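Local coordinates for protein arylalkylamine N-Acetyltransferase 2 (Aedes aegypti, PDB 4FD5) that probably transfers acetyl or longer acyl groups from acyl-coenzyme A thioesters to arylalkylamines such as dopamine and serotonin, as a GNAT-family enzyme, at residues A[41-44]-A[45-49]; A[25-28]-A[29-33]; A[16-19]-A[20-23]. All coordinates share one frame; numbering follows the deposited sequence.

Contact 1 of 3, residues A[41-44]-A[45-49]; sequences NLTR and PGQGH
Arg44, Pro45, Gly46 and Gln47 form a type II beta turn in the loop between helices 35-39 and 50-60. Pro45 takes the second position; its ring leans on Ala32. Gly46 holds the third with a positive phi (87°), and the turn closes where Gln47 N donates to Arg44 O at 3.0 Å. Gln47 then sends an extended side chain back over the first half of the loop. Its OE1 comes within 3.6 Å of Arg44 CD, and NE2 lies 3.6 Å from Thr43 OG1; the amide and guanidinium planes are 57° apart. Gly48 is gripped at both ends of its backbone. Its N donates to a water at 2.9 Å, which in turn donates to Arg44 O, while its O accepts Thr43 OG1 at 2.7 Å. Thr43 OG1 stands anti to its own backbone N (chi1 178°), directed across the loop at that carbonyl. At His49 the ring crosses Leu42 at about a right angle, NE2 3.6 Å from Leu42 CD1. NE2 is hydrogen-bonded to Asp102, and ND1 makes weak bonds to Leu51 N and Leu52 N, capping helix 50-60. With both nitrogens engaged and Leu42 packed against it, the imidazole is restrained in its rotation, while the hydroxyl and the water tie together two limbs of a loop lacking regular secondary structure.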
loop_
_atom_site.group_PDB
_atom_site.type_symbol
_atom_site.label_atom_id
_atom_site.label_comp_id
_atom_site.label_asym_id
_atom_site.label_seq_id
_atom_site.Cartn_x
_atom_site.Cartn_y
_atom_site.Cartn_z
ATOM N N ASN A 41 -2.007 6.174 -16.294
ATOM C CA ASN A 41 -0.718 6.501 -16.888
ATOM C C ASN A 41 0.089 7.447 -16.010
ATOM O O ASN A 41 0.667 8.424 -16.486
ATOM C CB ASN A 41 -0.923 7.109 -18.280
ATOM C CG ASN A 41 -1.693 6.190 -19.203
ATOM O OD1 ASN A 41 -1.184 5.151 -19.618
ATOM N ND2 ASN A 41 -2.930 6.560 -19.523
ATOM N N LEU A 42 0.137 7.145 -14.719
ATOM C CA LEU A 42 0.785 8.033 -13.765
ATOM C C LEU A 42 2.277 8.148 -14.023
ATOM O O LEU A 42 2.860 9.228 -13.905
ATOM C CB LEU A 42 0.529 7.550 -12.337
ATOM C CG LEU A 42 0.990 8.471 -11.211
ATOM C CD1 LEU A 42 0.245 9.786 -11.254
ATOM C CD2 LEU A 42 0.764 7.794 -9.871
ATOM N N THR A 43 2.895 7.035 -14.393
ATOM C CA THR A 43 4.331 7.009 -14.612
ATOM C C THR A 43 4.688 5.889 -15.581
ATOM O O THR A 43 3.808 5.240 -16.146
ATOM C CB THR A 43 5.110 6.888 -13.270
ATOM O OG1 THR A 43 6.522 6.808 -13.517
ATOM C CG2 THR A 43 4.649 5.668 -12.480
ATOM N N ARG A 44 5.975 5.696 -15.800
ATOM C CA ARG A 44 6.452 4.725 -16.769
ATOM C C ARG A 44 7.413 3.816 -16.038
ATOM O O ARG A 44 7.997 4.215 -15.038
ATOM C CB ARG A 44 7.177 5.437 -17.917
ATOM C CG ARG A 44 6.303 6.415 -18.709
ATOM C CD ARG A 44 7.082 7.113 -19.829
ATOM N NE ARG A 44 7.840 6.163 -20.639
ATOM C CZ ARG A 44 8.423 6.458 -21.799
ATOM N NH1 ARG A 44 8.334 7.686 -22.297
ATOM N NH2 ARG A 44 9.095 5.520 -22.464
ATOM N N PRO A 45 7.590 2.588 -16.529
ATOM C CA PRO A 45 8.521 1.711 -15.816
ATOM C C PRO A 45 9.892 2.363 -15.638
ATOM O O PRO A 45 10.465 2.867 -16.606
ATOM C CB PRO A 45 8.630 0.500 -16.740
ATOM C CG PRO A 45 7.342 0.502 -17.516
ATOM C CD PRO A 45 6.980 1.935 -17.701
ATOM N N GLY A 46 10.395 2.364 -14.407
ATOM C CA GLY A 46 11.730 2.857 -14.107
ATOM C C GLY A 46 11.812 4.348 -13.844
ATOM O O GLY A 46 12.824 4.844 -13.344
ATOM N N GLN A 47 10.743 5.068 -14.167
ATOM C CA GLN A 47 10.774 6.527 -14.171
ATOM C C GLN A 47 10.513 7.156 -12.802
ATOM O O GLN A 47 11.099 8.186 -12.452
ATOM C CB GLN A 47 9.760 7.051 -15.183
ATOM C CG GLN A 47 9.630 8.555 -15.241
ATOM C CD GLN A 47 8.697 8.990 -16.349
ATOM O OE1 GLN A 47 9.085 9.030 -17.517
ATOM N NE2 GLN A 47 7.455 9.301 -15.994
ATOM N N GLY A 48 9.626 6.544 -12.033
ATOM C CA GLY A 48 9.260 7.086 -10.739
ATOM C C GLY A 48 8.304 8.258 -10.843
ATOM O O GLY A 48 7.733 8.533 -11.896
ATOM N N HIS A 49 8.132 8.961 -9.733
ATOM C CA HIS A 49 7.182 10.052 -9.677
ATOM C C HIS A 49 7.446 10.816 -8.389
ATOM O O HIS A 49 7.593 10.216 -7.333
ATOM C CB HIS A 49 5.770 9.465 -9.679
ATOM C CG HIS A 49 4.690 10.480 -9.815
ATOM N ND1 HIS A 49 4.233 11.225 -8.751
ATOM C CD2 HIS A 49 3.962 10.867 -10.891
ATOM C CE1 HIS A 49 3.279 12.039 -9.166
ATOM N NE2 HIS A 49 3.094 11.839 -10.460
HETATM O O HOH W 1 8.165 4.052 -12.069
#

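Contact 2 of 3, residues A[25-28]-A[29-33]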
loop_
_atom_site.group_PDB
_atom_site.type_symbol
_atom_site.label_atom_id
_atom_site.label_comp_id
_atom_site.label_asym_id
_atom_site.label_seq_id
_atom_site.Cartn_x
_atom_site.Cartn_y
_atom_site.Cartn_z
ATOM N N HIS A 25 13.928 0.097 -6.174
ATOM C CA HIS A 25 13.173 -1.151 -6.385
ATOM C C HIS A 25 11.762 -0.769 -6.810
ATOM O O HIS A 25 11.237 -1.305 -7.802
ATOM C CB HIS A 25 13.173 -2.035 -5.125
ATOM C CG HIS A 25 12.043 -3.036 -5.056
ATOM N ND1 HIS A 25 12.116 -4.300 -5.609
ATOM C CD2 HIS A 25 10.819 -2.958 -4.476
ATOM C CE1 HIS A 25 10.981 -4.952 -5.377
ATOM N NE2 HIS A 25 10.181 -4.160 -4.692
ATOM N N LEU A 26 11.163 0.195 -6.107
ATOM C CA LEU A 26 9.779 0.552 -6.423
ATOM C C LEU A 26 9.711 1.122 -7.846
ATOM O O LEU A 26 8.864 0.706 -8.656
ATOM C CB LEU A 26 9.185 1.500 -5.368
ATOM C CG LEU A 26 9.072 0.877 -3.964
ATOM C CD1 LEU A 26 8.644 1.890 -2.901
ATOM C CD2 LEU A 26 8.114 -0.328 -3.966
ATOM N N ARG A 27 10.650 2.010 -8.180
ATOM C CA ARG A 27 10.626 2.632 -9.495
ATOM C C ARG A 27 10.673 1.564 -10.550
ATOM O O ARG A 27 10.057 1.700 -11.605
ATOM C CB ARG A 27 11.838 3.527 -9.706
ATOM C CG ARG A 27 11.797 4.809 -8.950
ATOM C CD ARG A 27 12.873 5.759 -9.479
ATOM N NE ARG A 27 13.041 6.886 -8.576
ATOM C CZ ARG A 27 13.988 6.962 -7.644
ATOM N NH1 ARG A 27 14.878 5.981 -7.500
ATOM N NH2 ARG A 27 14.057 8.031 -6.858
ATOM N N GLN A 28 11.420 0.503 -10.269
ATOM C CA GLN A 28 11.714 -0.446 -11.321
ATOM C C GLN A 28 10.644 -1.501 -11.380
ATOM O O GLN A 28 10.385 -2.061 -12.449
ATOM C CB GLN A 28 13.079 -1.102 -11.120
ATOM C CG GLN A 28 14.256 -0.169 -11.345
ATOM C CD GLN A 28 14.385 0.281 -12.789
ATOM O OE1 GLN A 28 13.996 -0.437 -13.719
ATOM N NE2 GLN A 28 14.929 1.475 -12.985
ATOM N N THR A 29 10.002 -1.776 -10.247
ATOM C CA THR A 29 9.207 -2.998 -10.227
ATOM C C THR A 29 7.755 -2.776 -9.878
ATOM O O THR A 29 6.903 -3.616 -10.195
ATOM C CB THR A 29 9.787 -4.084 -9.274
ATOM O OG1 THR A 29 9.626 -3.672 -7.915
ATOM C CG2 THR A 29 11.247 -4.341 -9.550
ATOM N N PHE A 30 7.467 -1.649 -9.237
ATOM C CA PHE A 30 6.176 -1.498 -8.596
ATOM C C PHE A 30 5.315 -0.367 -9.127
ATOM O O PHE A 30 4.180 -0.591 -9.508
ATOM C CB PHE A 30 6.327 -1.349 -7.082
ATOM C CG PHE A 30 5.018 -1.205 -6.373
ATOM C CD1 PHE A 30 4.255 -2.329 -6.067
ATOM C CD2 PHE A 30 4.530 0.047 -6.032
ATOM C CE1 PHE A 30 3.045 -2.209 -5.427
ATOM C CE2 PHE A 30 3.313 0.174 -5.383
ATOM C CZ PHE A 30 2.563 -0.958 -5.081
ATOM N N PHE A 31 5.852 0.849 -9.120
ATOM C CA PHE A 31 5.035 2.044 -9.307
ATOM C C PHE A 31 4.226 2.006 -10.607
ATOM O O PHE A 31 3.035 2.272 -10.597
ATOM C CB PHE A 31 5.914 3.298 -9.297
ATOM C CG PHE A 31 6.394 3.727 -7.923
ATOM C CD1 PHE A 31 5.595 3.583 -6.797
ATOM C CD2 PHE A 31 7.647 4.312 -7.782
ATOM C CE1 PHE A 31 6.037 4.007 -5.550
ATOM C CE2 PHE A 31 8.096 4.750 -6.533
ATOM C CZ PHE A 31 7.296 4.582 -5.416
ATOM N N ALA A 32 4.875 1.679 -11.722
ATOM C CA ALA A 32 4.199 1.708 -13.022
ATOM C C ALA A 32 3.234 0.534 -13.229
ATOM O O ALA A 32 2.374 0.584 -14.104
ATOM C CB ALA A 32 5.220 1.753 -14.151
ATOM N N ASP A 33 3.381 -0.506 -12.413
ATOM C CA ASP A 33 2.608 -1.745 -12.544
ATOM C C ASP A 33 1.370 -1.777 -11.633
ATOM O O ASP A 33 0.460 -2.578 -11.823
ATOM C CB ASP A 33 3.534 -2.911 -12.195
ATOM C CG ASP A 33 3.083 -4.226 -12.786
ATOM O OD1 ASP A 33 2.503 -4.230 -13.892
ATOM O OD2 ASP A 33 3.342 -5.264 -12.142
HETATM O O HOH W 2 7.465 0.575 -12.119
#
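Thr29 OG1 stands 3.1 Å above one face of the His25 ring, off-centre near CE1. One face of the Phe31 ring takes Leu26 CB in a CH-pi contact, 3.8 Å from the ring centroid, with Leu26 CD1 close to CZ. Phe31 CD1 in turn meets the Phe30 ring at its edge. Leu26 and Phe30 run side by side, CD2 of the leucine 3.7 Å from CB of the phenylalanine. Here helix 19-29, the first long helix of this GNAT fold, runs out, and Leu26 O gathers the amides of the departing chain: Phe30 N at 2.8 Å, Phe31 N at 3.1 Å and Thr29 N at 3.2 Å. The Phe31 bond spans five residues, one more than an alpha-helical bond, and marks a pi-turn. In Thr29, chi1 of 70° folds the hydroxyl back over the preceding turn, where OG1 donates to His25 O at 2.9 Å. His25 NE2 is hydrogen-bonded to Ser137 on strand 129-138, against which Leu26 and Phe30 also pack. Past the turn, a water accepts from Ala32 N and donates to Arg27 O at 2.9 Å.

Contact 3 of 3, residues A[16-19]-A[20-23]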
loop_
_atom_site.group_PDB
_atom_site.type_symbol
_atom_site.label_atom_id
_atom_site.label_comp_id
_atom_site.label_asym_id
_atom_site.label_seq_id
_atom_site.Cartn_x
_atom_site.Cartn_y
_atom_site.Cartn_z
ATOM N N SER A 16 17.506 3.640 7.168
ATOM C CA SER A 16 17.733 4.726 6.206
ATOM C C SER A 16 18.792 4.416 5.139
ATOM O O SER A 16 18.715 4.942 4.025
ATOM C CB SER A 16 18.070 6.042 6.924
ATOM O OG SER A 16 19.332 5.980 7.580
ATOM N N LYS A 17 19.775 3.579 5.475
ATOM C CA LYS A 17 20.821 3.246 4.512
ATOM C C LYS A 17 20.261 2.500 3.303
ATOM O O LYS A 17 20.897 2.429 2.267
ATOM C CB LYS A 17 21.940 2.434 5.167
ATOM C CG LYS A 17 22.733 3.231 6.183
ATOM C CD LYS A 17 24.079 2.572 6.421
ATOM C CE LYS A 17 24.925 3.372 7.412
ATOM N NZ LYS A 17 26.255 2.743 7.633
ATOM N N TYR A 18 19.058 1.950 3.453
ATOM C CA TYR A 18 18.412 1.210 2.373
ATOM C C TYR A 18 17.322 1.998 1.660
ATOM O O TYR A 18 16.781 1.512 0.657
ATOM C CB TYR A 18 17.809 -0.101 2.888
ATOM C CG TYR A 18 18.858 -1.104 3.264
ATOM C CD1 TYR A 18 19.295 -2.041 2.347
ATOM C CD2 TYR A 18 19.423 -1.098 4.524
ATOM C CE1 TYR A 18 20.271 -2.968 2.682
ATOM C CE2 TYR A 18 20.413 -2.016 4.868
ATOM C CZ TYR A 18 20.819 -2.951 3.937
ATOM O OH TYR A 18 21.792 -3.879 4.252
ATOM N N TYR A 19 17.010 3.208 2.141
ATOM C CA TYR A 19 15.912 3.932 1.520
ATOM C C TYR A 19 16.084 4.097 0.001
ATOM O O TYR A 19 15.149 3.850 -0.763
ATOM C CB TYR A 19 15.680 5.303 2.162
ATOM C CG TYR A 19 15.192 5.338 3.597
ATOM C CD1 TYR A 19 14.757 4.199 4.270
ATOM C CD2 TYR A 19 15.156 6.546 4.282
ATOM C CE1 TYR A 19 14.314 4.268 5.592
ATOM C CE2 TYR A 19 14.719 6.620 5.563
ATOM C CZ TYR A 19 14.293 5.494 6.223
ATOM O OH TYR A 19 13.874 5.622 7.525
ATOM N N ASP A 20 17.262 4.539 -0.450
ATOM C CA ASP A 20 17.456 4.732 -1.881
ATOM C C ASP A 20 17.226 3.422 -2.622
ATOM O O ASP A 20 16.515 3.412 -3.636
ATOM C CB ASP A 20 18.867 5.236 -2.207
ATOM C CG ASP A 20 19.051 6.719 -1.928
ATOM O OD1 ASP A 20 18.083 7.406 -1.579
ATOM O OD2 ASP A 20 20.191 7.213 -2.085
ATOM N N ASP A 21 17.805 2.334 -2.096
ATOM C CA ASP A 21 17.712 1.018 -2.751
ATOM C C ASP A 21 16.240 0.636 -2.855
ATOM O O ASP A 21 15.803 0.045 -3.855
ATOM C CB ASP A 21 18.409 -0.073 -1.936
ATOM C CG ASP A 21 19.930 -0.041 -2.037
ATOM O OD1 ASP A 21 20.473 0.664 -2.904
ATOM O OD2 ASP A 21 20.583 -0.764 -1.243
ATOM N N VAL A 22 15.479 0.962 -1.815
ATOM C CA VAL A 22 14.079 0.544 -1.774
ATOM C C VAL A 22 13.291 1.364 -2.797
ATOM O O VAL A 22 12.497 0.823 -3.576
ATOM C CB VAL A 22 13.502 0.631 -0.340
ATOM C CG1 VAL A 22 11.958 0.565 -0.351
ATOM C CG2 VAL A 22 14.095 -0.456 0.549
ATOM N N ILE A 23 13.558 2.666 -2.855
ATOM C CA ILE A 23 12.794 3.489 -3.760
ATOM C C ILE A 23 13.105 3.115 -5.212
ATOM O O ILE A 23 12.206 3.047 -6.046
ATOM C CB ILE A 23 12.997 4.980 -3.454
ATOM C CG1 ILE A 23 12.322 5.301 -2.116
ATOM C CG2 ILE A 23 12.420 5.829 -4.591
ATOM C CD1 ILE A 23 12.682 6.638 -1.525
HETATM O O HOH W 3 19.301 5.701 1.404
HETATM O O HOH W 4 20.119 2.615 -0.386
#
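The N-terminal end of helix 19-29, which follows strand 10-13 in this GNAT fold, is the setting in which Tyr18 and Tyr19 meet Val22 and Ile23. Two regular backbone bonds define this turn. Val22 N donates to Tyr18 O at 2.8 Å, and Ile23 N to Tyr19 O at 2.9 Å. Two corresponding links from earlier in the chain pass through water instead. Water 3 accepts from Asp20 N at 3.0 Å and donates to Ser16 O; water 4 accepts from Asp21 N at 2.9 Å and donates to Lys17 O. The solvent-side turn is thus hydrated, and the amides of both aspartates are satisfied. Two carboxylates so close to the start of a helix would probably interact favourably with its dipole. On the inner side, Val22 reaches back with CG2, 3.3 Å from Tyr18 O, while its side chain also packs on Val78 and Leu80 of strand 75-85. Ile23 CG1 lies 3.5 Å from Tyr19 O. The Tyr18 ring, which rests on Met67 and Ile69 of strand 66-69, passes Asp21 at an angle: ring and carboxylate planes are 73° apart, with CD1 4.0 Å from OD2. Tyr19 packs on Leu57 and Leu60 of helix 50-60, and its ring folds back with Ser16 CA centred over one face, 3.3 Å above the plane.

Overall arrangement
Along the chain the order is contact 3, contact 2, contact 1. Contacts 3 and 2 lie at the two ends of helix 19-29, their centres 14 Å apart; contact 1 lies in the loop after helix 35-39 and leads into helix 50-60. Contacts 1 and 2 touch, with centres 8 Å apart: Gly46 N probably bonds to Arg27 O at 2.9 Å. Contacts 1 and 3 stay about 7 Å apart at their nearest atoms. Helix 50-60 lies beside contacts 2 and 3, and Glu53 reaches both His49 N and Arg27. Helix 19-29 thus joins contacts 3 and 2, and contact 1 returns the chain beside the end of that helix before helix 50-60 begins.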